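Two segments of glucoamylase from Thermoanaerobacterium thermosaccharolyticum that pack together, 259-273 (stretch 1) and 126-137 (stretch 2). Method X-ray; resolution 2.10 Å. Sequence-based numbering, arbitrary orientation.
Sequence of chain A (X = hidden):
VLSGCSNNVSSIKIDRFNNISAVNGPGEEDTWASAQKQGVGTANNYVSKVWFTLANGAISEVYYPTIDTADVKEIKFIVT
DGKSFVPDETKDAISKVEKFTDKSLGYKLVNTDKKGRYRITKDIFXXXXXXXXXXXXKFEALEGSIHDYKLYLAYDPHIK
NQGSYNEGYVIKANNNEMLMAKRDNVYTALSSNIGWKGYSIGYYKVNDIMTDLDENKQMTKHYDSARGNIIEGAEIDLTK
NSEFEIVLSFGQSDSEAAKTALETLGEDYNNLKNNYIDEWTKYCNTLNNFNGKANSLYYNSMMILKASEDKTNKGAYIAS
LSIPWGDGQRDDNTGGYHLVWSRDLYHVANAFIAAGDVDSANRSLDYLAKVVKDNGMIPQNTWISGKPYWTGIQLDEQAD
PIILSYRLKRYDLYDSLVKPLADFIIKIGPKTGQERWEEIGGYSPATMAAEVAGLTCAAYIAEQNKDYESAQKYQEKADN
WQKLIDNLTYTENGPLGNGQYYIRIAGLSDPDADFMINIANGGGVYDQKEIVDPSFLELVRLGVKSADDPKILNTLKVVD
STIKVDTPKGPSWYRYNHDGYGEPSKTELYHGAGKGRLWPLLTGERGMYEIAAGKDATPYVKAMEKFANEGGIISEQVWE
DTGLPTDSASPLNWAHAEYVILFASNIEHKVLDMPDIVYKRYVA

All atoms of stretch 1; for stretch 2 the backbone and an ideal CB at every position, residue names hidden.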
ATOM      1  N   LYS A 259     -22.429 -10.874 -18.315  1.00 35.37           N
ATOM      2  CA  LYS A 259     -23.660 -10.673 -17.563  1.00 36.30           C
ATOM      3  C   LYS A 259     -23.494  -9.585 -16.502  1.00 36.10           C
ATOM      4  O   LYS A 259     -24.384  -8.762 -16.298  1.00 36.46           O
ATOM      5  CB  LYS A 259     -24.078 -11.977 -16.887  1.00 38.52           C
ATOM      6  CG  LYS A 259     -25.360 -11.867 -16.074  1.00 41.48           C
ATOM      7  CD  LYS A 259     -25.732 -13.201 -15.453  1.00 44.47           C
ATOM      8  CE  LYS A 259     -27.068 -13.117 -14.732  1.00 46.80           C
ATOM      9  NZ  LYS A 259     -28.165 -12.727 -15.663  1.00 48.39           N
ATOM     10  N   THR A 260     -22.349  -9.593 -15.827  1.00 34.96           N
ATOM     11  CA  THR A 260     -22.065  -8.610 -14.789  1.00 33.48           C
ATOM     12  C   THR A 260     -21.982  -7.205 -15.385  1.00 33.28           C
ATOM     13  O   THR A 260     -22.488  -6.246 -14.804  1.00 32.89           O
ATOM     14  CB  THR A 260     -20.739  -8.938 -14.068  1.00 32.47           C
ATOM     15  OG1 THR A 260     -20.819 -10.251 -13.504  1.00 30.03           O
ATOM     16  CG2 THR A 260     -20.465  -7.928 -12.958  1.00 30.61           C
ATOM     17  N   ALA A 261     -21.348  -7.088 -16.546  1.00 33.21           N
ATOM     18  CA  ALA A 261     -21.221  -5.797 -17.209  1.00 33.54           C
ATOM     19  C   ALA A 261     -22.603  -5.283 -17.598  1.00 35.30           C
ATOM     20  O   ALA A 261     -22.896  -4.093 -17.470  1.00 34.79           O
ATOM     21  CB  ALA A 261     -20.343  -5.928 -18.446  1.00 33.63           C
ATOM     22  N   LEU A 262     -23.455  -6.188 -18.072  1.00 36.34           N
ATOM     23  CA  LEU A 262     -24.808  -5.815 -18.472  1.00 36.58           C
ATOM     24  C   LEU A 262     -25.629  -5.349 -17.273  1.00 36.75           C
ATOM     25  O   LEU A 262     -26.417  -4.412 -17.378  1.00 37.40           O
ATOM     26  CB  LEU A 262     -25.506  -6.997 -19.153  1.00 35.62           C
ATOM     27  CG  LEU A 262     -24.980  -7.406 -20.534  1.00 35.04           C
ATOM     28  CD1 LEU A 262     -25.716  -8.649 -21.014  1.00 35.06           C
ATOM     29  CD2 LEU A 262     -25.171  -6.258 -21.519  1.00 34.41           C
ATOM     30  N   GLU A 263     -25.447  -5.998 -16.129  1.00 36.97           N
ATOM     31  CA  GLU A 263     -26.188  -5.604 -14.941  1.00 36.44           C
ATOM     32  C   GLU A 263     -25.756  -4.215 -14.479  1.00 36.09           C
ATOM     33  O   GLU A 263     -26.590  -3.371 -14.147  1.00 36.04           O
ATOM     34  CB  GLU A 263     -25.980  -6.628 -13.829  1.00 37.46           C
ATOM     35  CG  GLU A 263     -26.681  -7.951 -14.089  1.00 39.35           C
ATOM     36  CD  GLU A 263     -26.363  -8.995 -13.044  1.00 41.69           C
ATOM     37  OE1 GLU A 263     -27.023 -10.056 -13.038  1.00 44.27           O
ATOM     38  OE2 GLU A 263     -25.447  -8.759 -12.226  1.00 43.50           O
ATOM     39  N   THR A 264     -24.449  -3.973 -14.467  1.00 34.90           N
ATOM     40  CA  THR A 264     -23.941  -2.674 -14.048  1.00 34.14           C
ATOM     41  C   THR A 264     -24.439  -1.579 -14.990  1.00 34.71           C
ATOM     42  O   THR A 264     -24.922  -0.540 -14.543  1.00 34.97           O
ATOM     43  CB  THR A 264     -22.393  -2.666 -14.005  1.00 33.79           C
ATOM     44  OG1 THR A 264     -21.939  -3.557 -12.974  1.00 29.93           O
ATOM     45  CG2 THR A 264     -21.873  -1.263 -13.729  1.00 31.32           C
ATOM     46  N   LEU A 265     -24.331  -1.820 -16.294  1.00 35.11           N
ATOM     47  CA  LEU A 265     -24.781  -0.852 -17.291  1.00 37.01           C
ATOM     48  C   LEU A 265     -26.282  -0.582 -17.179  1.00 36.73           C
ATOM     49  O   LEU A 265     -26.740   0.538 -17.404  1.00 37.97           O
ATOM     50  CB  LEU A 265     -24.454  -1.360 -18.699  1.00 35.80           C
ATOM     51  CG  LEU A 265     -22.983  -1.316 -19.131  1.00 36.10           C
ATOM     52  CD1 LEU A 265     -22.801  -2.106 -20.420  1.00 34.69           C
ATOM     53  CD2 LEU A 265     -22.551   0.134 -19.313  1.00 34.23           C
ATOM     54  N   GLY A 266     -27.042  -1.611 -16.828  1.00 37.88           N
ATOM     55  CA  GLY A 266     -28.478  -1.451 -16.703  1.00 38.41           C
ATOM     56  C   GLY A 266     -28.888  -0.643 -15.487  1.00 38.88           C
ATOM     57  O   GLY A 266     -30.026  -0.181 -15.395  1.00 38.75           O
ATOM     58  N   GLU A 267     -27.964  -0.460 -14.549  1.00 38.05           N
ATOM     59  CA  GLU A 267     -28.270   0.295 -13.342  1.00 38.36           C
ATOM     60  C   GLU A 267     -28.158   1.795 -13.595  1.00 38.05           C
ATOM     61  O   GLU A 267     -27.462   2.224 -14.514  1.00 38.92           O
ATOM     62  CB  GLU A 267     -27.325  -0.115 -12.209  1.00 38.34           C
ATOM     63  CG  GLU A 267     -27.871   0.200 -10.827  1.00 40.39           C
ATOM     64  CD  GLU A 267     -28.049  -1.044  -9.977  1.00 39.54           C
ATOM     65  OE1 GLU A 267     -28.679  -0.950  -8.900  1.00 42.60           O
ATOM     66  OE2 GLU A 267     -27.556  -2.113 -10.383  1.00 37.98           O
ATOM     67  N   ASP A 268     -28.856   2.591 -12.789  1.00 36.97           N
ATOM     68  CA  ASP A 268     -28.813   4.041 -12.933  1.00 36.43           C
ATOM     69  C   ASP A 268     -27.507   4.580 -12.364  1.00 35.96           C
ATOM     70  O   ASP A 268     -27.195   4.360 -11.196  1.00 34.24           O
ATOM     71  CB  ASP A 268     -29.999   4.688 -12.217  1.00 37.07           C
ATOM     72  CG  ASP A 268     -29.861   6.195 -12.111  1.00 37.54           C
ATOM     73  OD1 ASP A 268     -29.315   6.675 -11.095  1.00 37.05           O
ATOM     74  OD2 ASP A 268     -30.287   6.896 -13.050  1.00 37.90           O
ATOM     75  N   TYR A 269     -26.754   5.292 -13.197  1.00 35.11           N
ATOM     76  CA  TYR A 269     -25.466   5.842 -12.797  1.00 34.45           C
ATOM     77  C   TYR A 269     -25.452   6.537 -11.435  1.00 35.47           C
ATOM     78  O   TYR A 269     -24.722   6.123 -10.534  1.00 33.71           O
ATOM     79  CB  TYR A 269     -24.945   6.813 -13.858  1.00 34.18           C
ATOM     80  CG  TYR A 269     -23.589   7.373 -13.507  1.00 34.17           C
ATOM     81  CD1 TYR A 269     -22.439   6.591 -13.624  1.00 33.97           C
ATOM     82  CD2 TYR A 269     -23.462   8.658 -12.989  1.00 34.34           C
ATOM     83  CE1 TYR A 269     -21.192   7.079 -13.229  1.00 33.28           C
ATOM     84  CE2 TYR A 269     -22.226   9.157 -12.591  1.00 34.66           C
ATOM     85  CZ  TYR A 269     -21.094   8.364 -12.714  1.00 34.02           C
ATOM     86  OH  TYR A 269     -19.870   8.861 -12.329  1.00 35.15           O
ATOM     87  N   ASN A 270     -26.242   7.597 -11.286  1.00 35.50           N
ATOM     88  CA  ASN A 270     -26.281   8.331 -10.024  1.00 36.63           C
ATOM     89  C   ASN A 270     -26.608   7.433  -8.843  1.00 36.01           C
ATOM     90  O   ASN A 270     -26.122   7.653  -7.735  1.00 34.80           O
ATOM     91  CB  ASN A 270     -27.296   9.474 -10.089  1.00 40.10           C
ATOM     92  CG  ASN A 270     -26.865  10.577 -11.032  1.00 43.06           C
ATOM     93  OD1 ASN A 270     -25.746  11.089 -10.940  1.00 44.47           O
ATOM     94  ND2 ASN A 270     -27.751  10.954 -11.944  1.00 46.68           N
ATOM     95  N   ASN A 271     -27.432   6.420  -9.080  1.00 35.98           N
ATOM     96  CA  ASN A 271     -27.804   5.498  -8.018  1.00 36.70           C
ATOM     97  C   ASN A 271     -26.584   4.694  -7.568  1.00 35.29           C
ATOM     98  O   ASN A 271     -26.323   4.569  -6.373  1.00 33.78           O
ATOM     99  CB  ASN A 271     -28.901   4.548  -8.499  1.00 39.55           C
ATOM    100  CG  ASN A 271     -30.137   4.611  -7.632  1.00 42.78           C
ATOM    101  OD1 ASN A 271     -30.062   4.449  -6.409  1.00 43.03           O
ATOM    102  ND2 ASN A 271     -31.288   4.844  -8.258  1.00 44.13           N
ATOM    103  N   LEU A 272     -25.846   4.149  -8.532  1.00 34.28           N
ATOM    104  CA  LEU A 272     -24.651   3.365  -8.237  1.00 33.94           C
ATOM    105  C   LEU A 272     -23.629   4.216  -7.506  1.00 31.76           C
ATOM    106  O   LEU A 272     -23.037   3.790  -6.517  1.00 30.72           O
ATOM    107  CB  LEU A 272     -24.016   2.837  -9.526  1.00 35.01           C
ATOM    108  CG  LEU A 272     -24.674   1.663 -10.249  1.00 37.65           C
ATOM    109  CD1 LEU A 272     -23.906   1.379 -11.529  1.00 36.87           C
ATOM    110  CD2 LEU A 272     -24.688   0.433  -9.350  1.00 37.67           C
ATOM    111  N   LYS A 273     -23.426   5.425  -8.011  1.00 29.66           N
ATOM    112  CA  LYS A 273     -22.471   6.346  -7.426  1.00 28.45           C
ATOM    113  C   LYS A 273     -22.858   6.714  -5.994  1.00 28.49           C
ATOM    114  O   LYS A 273     -22.031   6.648  -5.083  1.00 28.33           O
ATOM    115  CB  LYS A 273     -22.373   7.600  -8.290  1.00 27.30           C
ATOM    116  CG  LYS A 273     -21.316   8.584  -7.839  1.00 27.22           C
ATOM    117  CD  LYS A 273     -21.221   9.745  -8.805  1.00 25.96           C
ATOM    118  CE  LYS A 273     -20.382  10.866  -8.230  1.00 27.39           C
ATOM    119  NZ  LYS A 273     -20.421  12.065  -9.107  1.00 30.12           N
ATOM    120  N   UNK A 126     -16.629   1.762  -7.955  1.00 23.21           N
ATOM    121  CA  UNK A 126     -17.079   0.422  -8.307  1.00 23.27           C
ATOM    122  C   UNK A 126     -18.553   0.186  -7.995  1.00 24.24           C
ATOM    123  O   UNK A 126     -19.190   0.981  -7.306  1.00 22.62           O
ATOM    124  CB  UNK A 126     -16.229  -0.616  -7.572  1.00 23.27           C
ATOM    125  N   UNK A 127     -19.077  -0.917  -8.518  1.00 25.69           N
ATOM    126  CA  UNK A 127     -20.463  -1.308  -8.316  1.00 26.41           C
ATOM    127  C   UNK A 127     -20.527  -2.053  -6.988  1.00 26.92           C
ATOM    128  O   UNK A 127     -19.947  -3.128  -6.844  1.00 26.72           O
ATOM    129  CB  UNK A 127     -20.985  -2.166  -9.471  1.00 26.41           C
ATOM    130  N   UNK A 128     -21.220  -1.474  -6.012  1.00 28.29           N
ATOM    131  CA  UNK A 128     -21.326  -2.085  -4.692  1.00 28.08           C
ATOM    132  C   UNK A 128     -21.951  -3.481  -4.698  1.00 28.94           C
ATOM    133  O   UNK A 128     -21.694  -4.285  -3.799  1.00 28.94           O
ATOM    134  CB  UNK A 128     -22.146  -1.172  -3.778  1.00 28.08           C
ATOM    135  N   UNK A 129     -22.752  -3.777  -5.716  1.00 29.94           N
ATOM    136  CA  UNK A 129     -23.426  -5.072  -5.801  1.00 31.57           C
ATOM    137  C   UNK A 129     -22.729  -6.161  -6.598  1.00 31.63           C
ATOM    138  O   UNK A 129     -22.975  -7.345  -6.366  1.00 33.27           O
ATOM    139  CB  UNK A 129     -24.814  -4.859  -6.408  1.00 31.57           C
ATOM    140  N   UNK A 130     -21.870  -5.781  -7.535  1.00 29.84           N
ATOM    141  CA  UNK A 130     -21.191  -6.774  -8.354  1.00 29.51           C
ATOM    142  C   UNK A 130     -19.763  -6.378  -8.722  1.00 28.70           C
ATOM    143  O   UNK A 130     -19.349  -5.242  -8.507  1.00 28.48           O
ATOM    144  CB  UNK A 130     -21.997  -7.022  -9.631  1.00 29.51           C
ATOM    145  N   UNK A 131     -19.021  -7.323  -9.290  1.00 28.41           N
ATOM    146  CA  UNK A 131     -17.624  -7.102  -9.654  1.00 28.52           C
ATOM    147  C   UNK A 131     -17.384  -6.301 -10.931  1.00 28.34           C
ATOM    148  O   UNK A 131     -16.995  -6.855 -11.964  1.00 28.07           O
ATOM    149  CB  UNK A 131     -16.934  -8.460  -9.798  1.00 28.52           C
ATOM    150  N   UNK A 132     -17.600  -4.991 -10.859  1.00 29.05           N
ATOM    151  CA  UNK A 132     -17.377  -4.137 -12.019  1.00 29.34           C
ATOM    152  C   UNK A 132     -16.830  -2.768 -11.632  1.00 28.38           C
ATOM    153  O   UNK A 132     -17.235  -2.178 -10.627  1.00 29.20           O
ATOM    154  CB  UNK A 132     -18.680  -3.970 -12.803  1.00 29.34           C
ATOM    155  N   UNK A 133     -15.896  -2.278 -12.439  1.00 27.90           N
ATOM    156  CA  UNK A 133     -15.287  -0.972 -12.225  1.00 26.48           C
ATOM    157  C   UNK A 133     -15.966  -0.014 -13.192  1.00 27.03           C
ATOM    158  O   UNK A 133     -16.143  -0.333 -14.370  1.00 25.21           O
ATOM    159  CB  UNK A 133     -13.771  -1.005 -12.430  1.00 26.48           C
ATOM    160  N   UNK A 134     -16.338   1.160 -12.693  1.00 25.52           N
ATOM    161  CA  UNK A 134     -17.029   2.142 -13.513  1.00 25.37           C
ATOM    162  C   UNK A 134     -16.243   3.429 -13.690  1.00 23.86           C
ATOM    163  O   UNK A 134     -15.623   3.921 -12.753  1.00 25.69           O
ATOM    164  CB  UNK A 134     -18.394   2.459 -12.900  1.00 25.37           C
ATOM    165  N   UNK A 135     -16.272   3.968 -14.902  1.00 24.48           N
ATOM    166  CA  UNK A 135     -15.600   5.222 -15.195  1.00 26.02           C
ATOM    167  C   UNK A 135     -16.448   6.056 -16.134  1.00 27.76           C
ATOM    168  O   UNK A 135     -16.593   5.727 -17.311  1.00 28.81           O
ATOM    169  CB  UNK A 135     -14.217   4.971 -15.800  1.00 26.02           C
ATOM    170  N   UNK A 136     -17.022   7.129 -15.610  1.00 29.05           N
ATOM    171  CA  UNK A 136     -17.804   8.020 -16.448  1.00 30.93           C
ATOM    172  C   UNK A 136     -16.787   9.035 -16.936  1.00 30.18           C
ATOM    173  O   UNK A 136     -15.952   9.508 -16.165  1.00 28.16           O
ATOM    174  CB  UNK A 136     -18.979   8.663 -15.708  1.00 30.93           C
ATOM    175  N   UNK A 137     -16.838   9.355 -18.221  1.00 30.43           N
ATOM    176  CA  UNK A 137     -15.898  10.310 -18.779  1.00 29.65           C
ATOM    177  C   UNK A 137     -16.587  11.224 -19.773  1.00 30.48           C
ATOM    178  O   UNK A 137     -17.592  10.856 -20.380  1.00 30.25           O
ATOM    179  CB  UNK A 137     -14.728   9.585 -19.447  1.00 29.65           C
TER

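Position 126 points its CA-to-CB bond away from stretch 1, which therefore sets no rule; it is Thr126, and its O accepts from water 1, which also donates to Leu272 O.

At 127 the ideal CB sits sideways, 3.9 Å from Thr264 OG1 and 4.5 Å from Leu272 CD2. Asp, Asn or Ser could turn to the hydroxyl. Asp127 takes the place: Thr264 OG1 donates to Asp127 OD1 at 2.8 Å, while Asp127 OD2 accepts from the backbone N of 129 at 2.9 Å and fastens the turn.

Positions 128 and 129 have helical-type backbone angles, and nothing of stretch 1 lies within 5.5 Å of either ideal CB. Many residues would do. Val128 lies sideways and gives its N to water 1; Lys129 extends, and Lys129 NZ donates to water 2.

Position 130 points toward the helix, its ideal CB 3.8 Å from Thr260 CG2 and 4.7 Å from Glu263 OE2, with a second acid, Glu267, four residues on and already in the loop. Two carboxylates ask for a long cation; Lys could meet one, but several nitrogens serve better. Arg130 bridges both: NE to Glu263 OE2 at 2.8 Å, NH2 to Glu267 OE2 at 3.0 Å. Arg130 NH2 also bonds Asp127 OD1 at 2.7 Å, tying the turn into the same charge network.

Position 131 is sideways, with Thr260 CG2 4.8 Å from its ideal CB, a loose constraint that admits many residues. It is Asn131, whose OD1 is bonded elsewhere in the structure.

At 132 the ideal CB is tight against Thr264 OG1, 3.3 Å away. Something small is favoured: Ala or Gly would fit, Ser would add a bond. Ser132 OG donates to Thr264 OG1 at 2.6 Å, so the threonine hydroxyl relays from serine to Asp127.

The strand now alternates. Positions 133 and 135 point away and 137 is out of reach, so stretch 1 does not choose among side chains there; they are Leu133, Met135 and Ala137.

Position 134 points toward Thr264 CG2 and Tyr269 CE1, 5.2 and 5.4 Å from its ideal CB, with Leu272 beyond. Leu, Ile, Val or Met would suit this apolar gap. Ile134 sends CD1 to within 3.5 Å of Leu272 CD1, and its CG2 meets the Tyr269 ring edge.

At 136 the ideal CB lies 3.5 Å from Tyr269 OH. A long aliphatic chain could cover the ring, and a cation could add attraction. Lys136, all trans, lays CD over one face, 3.6 Å from the Tyr269 ring centroid, with NZ off-centre at 4.3 Å, a cation-pi contact.

Stretch 2 (126-137) TDVKRNSLIMKA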
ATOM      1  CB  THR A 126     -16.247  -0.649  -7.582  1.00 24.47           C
ATOM      2  OG1 THR A 126     -16.334  -0.447  -6.167  1.00 23.80           O
ATOM      3  CG2 THR A 126     -14.788  -0.571  -8.018  1.00 22.18           C
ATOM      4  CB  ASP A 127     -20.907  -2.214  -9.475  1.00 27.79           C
ATOM      5  CG  ASP A 127     -22.397  -2.548  -9.436  1.00 27.10           C
ATOM      6  OD1 ASP A 127     -22.954  -2.857 -10.509  1.00 27.15           O
ATOM      7  OD2 ASP A 127     -23.002  -2.515  -8.346  1.00 27.88           O
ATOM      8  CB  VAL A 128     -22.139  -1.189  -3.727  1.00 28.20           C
ATOM      9  CG1 VAL A 128     -21.441   0.156  -3.550  1.00 26.09           C
ATOM     10  CG2 VAL A 128     -23.555  -0.988  -4.265  1.00 28.89           C
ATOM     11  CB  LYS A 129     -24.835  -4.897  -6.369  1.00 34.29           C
ATOM     12  CG  LYS A 129     -25.858  -4.386  -5.377  1.00 34.79           C
ATOM     13  CD  LYS A 129     -27.243  -4.414  -5.995  1.00 38.45           C
ATOM     14  CE  LYS A 129     -28.321  -4.247  -4.941  1.00 39.68           C
ATOM     15  NZ  LYS A 129     -29.678  -4.440  -5.525  1.00 42.37           N
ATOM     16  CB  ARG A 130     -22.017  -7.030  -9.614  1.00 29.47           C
ATOM     17  CG  ARG A 130     -22.369  -5.761 -10.377  1.00 30.15           C
ATOM     18  CD  ARG A 130     -23.413  -6.033 -11.453  1.00 31.05           C
ATOM     19  NE  ARG A 130     -24.725  -6.349 -10.890  1.00 29.65           N
ATOM     20  CZ  ARG A 130     -25.596  -5.443 -10.453  1.00 30.04           C
ATOM     21  NH1 ARG A 130     -26.766  -5.830  -9.957  1.00 28.49           N
ATOM     22  NH2 ARG A 130     -25.307  -4.150 -10.519  1.00 26.24           N
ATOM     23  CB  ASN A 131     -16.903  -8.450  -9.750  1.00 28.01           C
ATOM     24  CG  ASN A 131     -17.033  -9.267  -8.477  1.00 27.67           C
ATOM     25  OD1 ASN A 131     -16.836  -8.753  -7.382  1.00 29.49           O
ATOM     26  ND2 ASN A 131     -17.363 -10.544  -8.616  1.00 27.22           N
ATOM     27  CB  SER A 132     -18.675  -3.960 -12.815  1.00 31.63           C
ATOM     28  OG  SER A 132     -19.552  -3.064 -12.160  1.00 35.92           O
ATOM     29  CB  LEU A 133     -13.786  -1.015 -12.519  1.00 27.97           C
ATOM     30  CG  LEU A 133     -13.058   0.327 -12.398  1.00 28.69           C
ATOM     31  CD1 LEU A 133     -13.112   0.812 -10.954  1.00 25.79           C
ATOM     32  CD2 LEU A 133     -11.611   0.168 -12.857  1.00 30.22           C
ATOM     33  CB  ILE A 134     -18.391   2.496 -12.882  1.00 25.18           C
ATOM     34  CG1 ILE A 134     -19.212   1.223 -12.683  1.00 27.09           C
ATOM     35  CG2 ILE A 134     -19.127   3.491 -13.760  1.00 24.91           C
ATOM     36  CD1 ILE A 134     -20.382   1.380 -11.736  1.00 30.76           C
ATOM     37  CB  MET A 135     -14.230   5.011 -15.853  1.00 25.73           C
ATOM     38  CG  MET A 135     -13.614   6.331 -16.334  1.00 26.04           C
ATOM     39  SD  MET A 135     -12.075   6.186 -17.266  1.00 30.41           S
ATOM     40  CE  MET A 135     -12.653   5.276 -18.716  1.00 30.48           C
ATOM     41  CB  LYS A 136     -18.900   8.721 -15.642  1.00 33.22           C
ATOM     42  CG  LYS A 136     -19.795   9.624 -16.487  1.00 35.58           C
ATOM     43  CD  LYS A 136     -21.055  10.007 -15.729  1.00 37.45           C
ATOM     44  CE  LYS A 136     -22.067  10.694 -16.628  1.00 38.71           C
ATOM     45  NZ  LYS A 136     -23.335  11.008 -15.901  1.00 41.39           N
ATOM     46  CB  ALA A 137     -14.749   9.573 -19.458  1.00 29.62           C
TER
HETATM   47  O   HOH W   1     -21.901   1.243  -6.913  1.00 39.83           O
HETATM   48  O   HOH W   2     -29.444  -4.251  -8.734  1.00 38.56           O
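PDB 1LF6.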